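Local coordinates for outer membrane protein assembly factor BamA (Haemophilus ducreyi, PDB 4K3C) that probably takes part, within the Bam complex, in assembling beta-barrel proteins and inserting them into the outer membrane, at residues Y347-N352 with L373-S378; Q388-G393 with N429-A434. All coordinates share one frame; numbering follows the deposited sequence.

Contact 1 (Y347-N352 with L373-S378)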
loop_
_atom_site.group_PDB
_atom_site.type_symbol
_atom_site.label_atom_id
_atom_site.label_comp_id
_atom_site.label_asym_id
_atom_site.label_seq_id
_atom_site.Cartn_x
_atom_site.Cartn_y
_atom_site.Cartn_z
ATOM N N TYR A 347 -12.138 8.516 -19.831
ATOM C CA TYR A 347 -11.980 7.475 -18.812
ATOM C C TYR A 347 -10.606 6.864 -18.847
ATOM O O TYR A 347 -9.962 6.855 -19.885
ATOM C CB TYR A 347 -13.026 6.369 -18.946
ATOM C CG TYR A 347 -13.144 5.779 -20.323
ATOM C CD1 TYR A 347 -12.267 4.784 -20.764
ATOM C CD2 TYR A 347 -14.156 6.195 -21.187
ATOM C CE1 TYR A 347 -12.390 4.222 -22.044
ATOM C CE2 TYR A 347 -14.284 5.647 -22.460
ATOM C CZ TYR A 347 -13.398 4.665 -22.887
ATOM O OH TYR A 347 -13.539 4.141 -24.152
ATOM N N GLN A 348 -10.160 6.359 -17.704
ATOM C CA GLN A 348 -8.862 5.719 -17.617
ATOM C C GLN A 348 -9.020 4.366 -16.910
ATOM O O GLN A 348 -9.860 4.228 -16.040
ATOM C CB GLN A 348 -7.860 6.623 -16.888
ATOM C CG GLN A 348 -7.938 8.100 -17.289
ATOM C CD GLN A 348 -6.678 8.900 -16.939
ATOM O OE1 GLN A 348 -6.647 9.654 -15.957
ATOM N NE2 GLN A 348 -5.638 8.752 -17.760
ATOM N N VAL A 349 -8.228 3.370 -17.301
ATOM C CA VAL A 349 -8.244 2.054 -16.663
ATOM C C VAL A 349 -6.830 1.475 -16.701
ATOM O O VAL A 349 -6.145 1.632 -17.705
ATOM C CB VAL A 349 -9.250 1.103 -17.366
ATOM C CG1 VAL A 349 -8.880 0.895 -18.831
ATOM C CG2 VAL A 349 -9.334 -0.230 -16.643
ATOM N N GLY A 350 -6.384 0.840 -15.611
ATOM C CA GLY A 350 -5.006 0.369 -15.482
ATOM C C GLY A 350 -4.857 -0.974 -14.767
ATOM O O GLY A 350 -5.706 -1.356 -13.953
ATOM N N THR A 351 -3.758 -1.673 -14.996
ATOM C CA THR A 351 -3.562 -2.951 -14.357
ATOM C C THR A 351 -2.130 -3.273 -14.193
ATOM O O THR A 351 -1.457 -3.392 -15.160
ATOM C CB THR A 351 -4.086 -4.048 -15.234
ATOM O OG1 THR A 351 -5.321 -3.639 -15.786
ATOM C CG2 THR A 351 -4.326 -5.282 -14.448
ATOM N N ASN A 352 -1.668 -3.469 -12.972
ATOM C CA ASN A 352 -0.322 -3.938 -12.755
ATOM C C ASN A 352 -0.272 -5.209 -12.001
ATOM O O ASN A 352 -1.214 -5.603 -11.392
ATOM C CB ASN A 352 0.502 -2.958 -11.977
ATOM C CG ASN A 352 0.223 -1.607 -12.339
ATOM O OD1 ASN A 352 -0.638 -1.004 -11.760
ATOM N ND2 ASN A 352 0.933 -1.089 -13.307
ATOM N N LEU A 373 -0.450 -2.335 -17.764
ATOM C CA LEU A 373 -1.263 -1.986 -18.905
ATOM C C LEU A 373 -2.057 -0.749 -18.544
ATOM O O LEU A 373 -2.699 -0.704 -17.493
ATOM C CB LEU A 373 -2.216 -3.129 -19.174
ATOM C CG LEU A 373 -2.352 -3.683 -20.583
ATOM C CD1 LEU A 373 -3.052 -5.039 -20.491
ATOM C CD2 LEU A 373 -3.139 -2.713 -21.477
ATOM N N ALA A 374 -2.006 0.257 -19.412
ATOM C CA ALA A 374 -2.672 1.536 -19.166
ATOM C C ALA A 374 -3.387 1.998 -20.413
ATOM O O ALA A 374 -2.805 2.031 -21.490
ATOM C CB ALA A 374 -1.675 2.573 -18.764
ATOM N N TYR A 375 -4.640 2.391 -20.268
ATOM C CA TYR A 375 -5.407 2.794 -21.425
ATOM C C TYR A 375 -6.402 3.893 -21.101
ATOM O O TYR A 375 -7.165 3.797 -20.142
ATOM C CB TYR A 375 -6.139 1.596 -22.004
ATOM C CG TYR A 375 -7.087 1.966 -23.099
ATOM C CD1 TYR A 375 -6.631 2.526 -24.274
ATOM C CD2 TYR A 375 -8.442 1.763 -22.958
ATOM C CE1 TYR A 375 -7.504 2.866 -25.295
ATOM C CE2 TYR A 375 -9.330 2.102 -23.962
ATOM C CZ TYR A 375 -8.854 2.646 -25.131
ATOM O OH TYR A 375 -9.738 2.978 -26.126
ATOM N N THR A 376 -6.387 4.938 -21.918
ATOM C CA THR A 376 -7.343 6.019 -21.800
ATOM C C THR A 376 -8.080 6.145 -23.105
ATOM O O THR A 376 -7.486 6.033 -24.168
ATOM C CB THR A 376 -6.648 7.396 -21.554
ATOM O OG1 THR A 376 -5.643 7.267 -20.546
ATOM C CG2 THR A 376 -7.658 8.458 -21.108
ATOM N N ASN A 377 -9.377 6.386 -23.025
ATOM C CA ASN A 377 -10.063 7.037 -24.132
ATOM C C ASN A 377 -11.136 8.016 -23.689
ATOM O O ASN A 377 -11.437 8.150 -22.493
ATOM C CB ASN A 377 -10.616 6.058 -25.167
ATOM C CG ASN A 377 -10.415 6.563 -26.592
ATOM O OD1 ASN A 377 -11.233 7.314 -27.130
ATOM N ND2 ASN A 377 -9.304 6.172 -27.195
ATOM N N SER A 378 -11.699 8.693 -24.682
ATOM C CA SER A 378 -12.629 9.773 -24.456
ATOM C C SER A 378 -13.917 9.478 -25.200
ATOM O O SER A 378 -14.032 8.447 -25.840
ATOM C CB SER A 378 -12.014 11.086 -24.945
ATOM O OG SER A 378 -11.532 10.955 -26.275
#
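Y347 lays its ring over the carbonyl of N377: CG sits between the backbone N and the carbonyl carbon (chi1 51°), and N377 O is 3.5 Å from the ring plane, over its centre. The same oxygen takes the backbone N-H of Y347 (N to O 2.8 Å), so the tyrosine meets this carbonyl with both its backbone and its ring. Farther out, Y347 OH reaches N377 CB at 3.6 Å. The edge of the Y347 ring is met near its plane by Y375 CE2, 4.2 Å from Y347 CE1, and V349 CG1 in turn lies at the edge of the Y375 ring. These residues, with T351 and L373, form one face of an antiparallel hairpin, strands 346-358 and 366-378 of the Omp85 beta barrel; Y347-N377, V349-Y375 and T351-L373 are the hydrogen-bonded pairs within the two segments. On the other face G350 stands across from A374, and Q348 lies beside T376, pointing the same way. Q348 CG packs on T376 CG2 (3.8 Å). The chain is extended as far as CD, and the turn of the amide (chi3 -102°) points NE2 at T376 OG1, 3.2 Å away; the bond is fairly straight (164° at the hydrogen), with the hydroxyl close to the amide plane. Q348 OE1 and T376 OG1 also make weak hydrogen bonds to Q388 and Y390 of the following loop.

Contact 2 (Q388-G393 with N429-A434)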
loop_
_atom_site.group_PDB
_atom_site.type_symbol
_atom_site.label_atom_id
_atom_site.label_comp_id
_atom_site.label_asym_id
_atom_site.label_seq_id
_atom_site.Cartn_x
_atom_site.Cartn_y
_atom_site.Cartn_z
ATOM N N GLN A 388 -2.933 14.353 -19.776
ATOM C CA GLN A 388 -3.392 13.164 -19.080
ATOM C C GLN A 388 -2.891 11.942 -19.845
ATOM O O GLN A 388 -3.394 10.836 -19.664
ATOM C CB GLN A 388 -4.919 13.157 -19.061
ATOM C CG GLN A 388 -5.531 12.507 -17.852
ATOM C CD GLN A 388 -5.565 13.435 -16.655
ATOM O OE1 GLN A 388 -5.127 14.580 -16.733
ATOM N NE2 GLN A 388 -6.092 12.943 -15.539
ATOM N N LEU A 389 -1.906 12.150 -20.712
ATOM C CA LEU A 389 -1.380 11.076 -21.555
ATOM C C LEU A 389 -0.208 10.271 -20.941
ATOM O O LEU A 389 0.425 10.698 -19.991
ATOM C CB LEU A 389 -0.970 11.637 -22.918
ATOM C CG LEU A 389 -2.085 11.987 -23.898
ATOM C CD1 LEU A 389 -1.472 12.447 -25.176
ATOM C CD2 LEU A 389 -2.911 10.778 -24.137
ATOM N N TYR A 390 0.071 9.097 -21.494
ATOM C CA TYR A 390 1.122 8.240 -20.953
ATOM C C TYR A 390 2.441 8.326 -21.709
ATOM O O TYR A 390 2.501 8.661 -22.885
ATOM C CB TYR A 390 0.685 6.786 -20.952
ATOM C CG TYR A 390 -0.649 6.524 -20.302
ATOM C CD1 TYR A 390 -0.856 6.793 -18.961
ATOM C CD2 TYR A 390 -1.694 5.966 -21.026
ATOM C CE1 TYR A 390 -2.053 6.534 -18.363
ATOM C CE2 TYR A 390 -2.916 5.706 -20.425
ATOM C CZ TYR A 390 -3.083 5.994 -19.088
ATOM O OH TYR A 390 -4.291 5.738 -18.477
ATOM N N SER A 391 3.505 8.004 -21.001
ATOM C CA SER A 391 4.817 7.915 -21.584
ATOM C C SER A 391 5.561 6.874 -20.751
ATOM O O SER A 391 5.174 6.593 -19.611
ATOM C CB SER A 391 5.523 9.269 -21.556
ATOM O OG SER A 391 5.925 9.625 -20.239
ATOM N N ALA A 392 6.604 6.279 -21.324
ATOM C CA ALA A 392 7.370 5.260 -20.626
ATOM C C ALA A 392 8.838 5.610 -20.703
ATOM O O ALA A 392 9.217 6.538 -21.410
ATOM C CB ALA A 392 7.106 3.886 -21.227
ATOM N N GLY A 393 9.659 4.858 -19.981
ATOM C CA GLY A 393 11.073 5.150 -19.848
ATOM C C GLY A 393 11.422 5.286 -18.378
ATOM O O GLY A 393 10.539 5.515 -17.544
ATOM N N ASN A 429 -2.165 7.354 -25.492
ATOM C CA ASN A 429 -3.282 6.887 -24.671
ATOM C C ASN A 429 -3.292 5.381 -24.402
ATOM O O ASN A 429 -4.297 4.825 -23.923
ATOM C CB ASN A 429 -4.627 7.313 -25.264
ATOM C CG ASN A 429 -4.933 6.604 -26.565
ATOM O OD1 ASN A 429 -4.047 6.398 -27.397
ATOM N ND2 ASN A 429 -6.187 6.226 -26.748
ATOM N N ALA A 430 -2.173 4.727 -24.705
ATOM C CA ALA A 430 -2.038 3.281 -24.504
ATOM C C ALA A 430 -0.598 2.927 -24.215
ATOM O O ALA A 430 0.297 3.248 -24.986
ATOM C CB ALA A 430 -2.520 2.529 -25.689
ATOM N N MET A 431 -0.388 2.272 -23.085
ATOM C CA MET A 431 0.938 1.928 -22.630
ATOM C C MET A 431 0.899 0.457 -22.214
ATOM O O MET A 431 -0.080 0.005 -21.623
ATOM C CB MET A 431 1.347 2.835 -21.458
ATOM C CG MET A 431 2.658 2.466 -20.807
ATOM S SD MET A 431 3.538 3.816 -20.006
ATOM C CE MET A 431 2.508 4.067 -18.584
ATOM N N VAL A 432 1.918 -0.304 -22.591
ATOM C CA VAL A 432 2.136 -1.603 -21.998
ATOM C C VAL A 432 3.620 -1.669 -21.682
ATOM O O VAL A 432 4.462 -1.172 -22.439
ATOM C CB VAL A 432 1.701 -2.794 -22.914
ATOM C CG1 VAL A 432 1.828 -4.107 -22.170
ATOM C CG2 VAL A 432 0.269 -2.641 -23.391
ATOM N N ASN A 433 3.939 -2.248 -20.539
ATOM C CA ASN A 433 5.320 -2.473 -20.187
ATOM C C ASN A 433 5.385 -3.818 -19.499
ATOM O O ASN A 433 4.382 -4.294 -18.965
ATOM C CB ASN A 433 5.824 -1.381 -19.252
ATOM C CG ASN A 433 5.154 -1.428 -17.879
ATOM O OD1 ASN A 433 3.936 -1.494 -17.772
ATOM N ND2 ASN A 433 5.957 -1.410 -16.828
ATOM N N ALA A 434 6.550 -4.450 -19.530
ATOM C CA ALA A 434 6.740 -5.656 -18.747
ATOM C C ALA A 434 8.203 -5.800 -18.459
ATOM O O ALA A 434 9.028 -5.071 -19.021
ATOM C CB ALA A 434 6.231 -6.844 -19.463
#
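Y390 and M431 provide much of the apolar part of this contact. Their CB atoms meet at 4.0 Å; beyond them M431 CG runs anti to the backbone N (chi1 174°), and the bend at chi3 brings CE to within 4.0 Å of Y390 CB. M431 SD packs on A392 CB at 3.8 Å, and L389 CD2 lies against N429 CB. Side-chain to backbone packing makes up the rest. The Y390 ring comes edge-on to the N429-A430 peptide, CD2 being 3.8 Å from N429 C, with N429 O and A430 N in the ring plane. L389 CD2 also touches N429 N at 3.8 Å, and M431 SD lies near S391 O. As for polar bonds, N429 ND2 is bonded to T467 OG1 and T376 O, both in other segments. Residues 388-393 belong to the long loop between strands 366-378 and 430-440, extracellular loop 6 of Omp85 barrels, and lead toward its RGF motif. No hydrogen bond crosses between the two segments, so packing joins them directly, and bonds of the loop such as that of Y390 to G428 through the backbone lie just outside.

In the fold
The two contacts, with centres about 9 Å apart, share no element, but strand 366-378 of contact 1 is the neighbour of strand 430-440 of contact 2 in the barrel. Contact 1 lies at the protein surface, whereas contact 2, which sets extracellular loop 6 against its strand, is partly buried. Main-chain hydrogen bonds dominate the first; the second has none across it and rests on side chains packed against each other and against backbone. Between them, A374 O probably accepts a hydrogen bond from M431 N (2.9 Å), continuing the barrel. The face of contact 1 that carries Q348 and T376 meets the loop of contact 2, while the Y347, V349 and Y375 side chains occupy the other face.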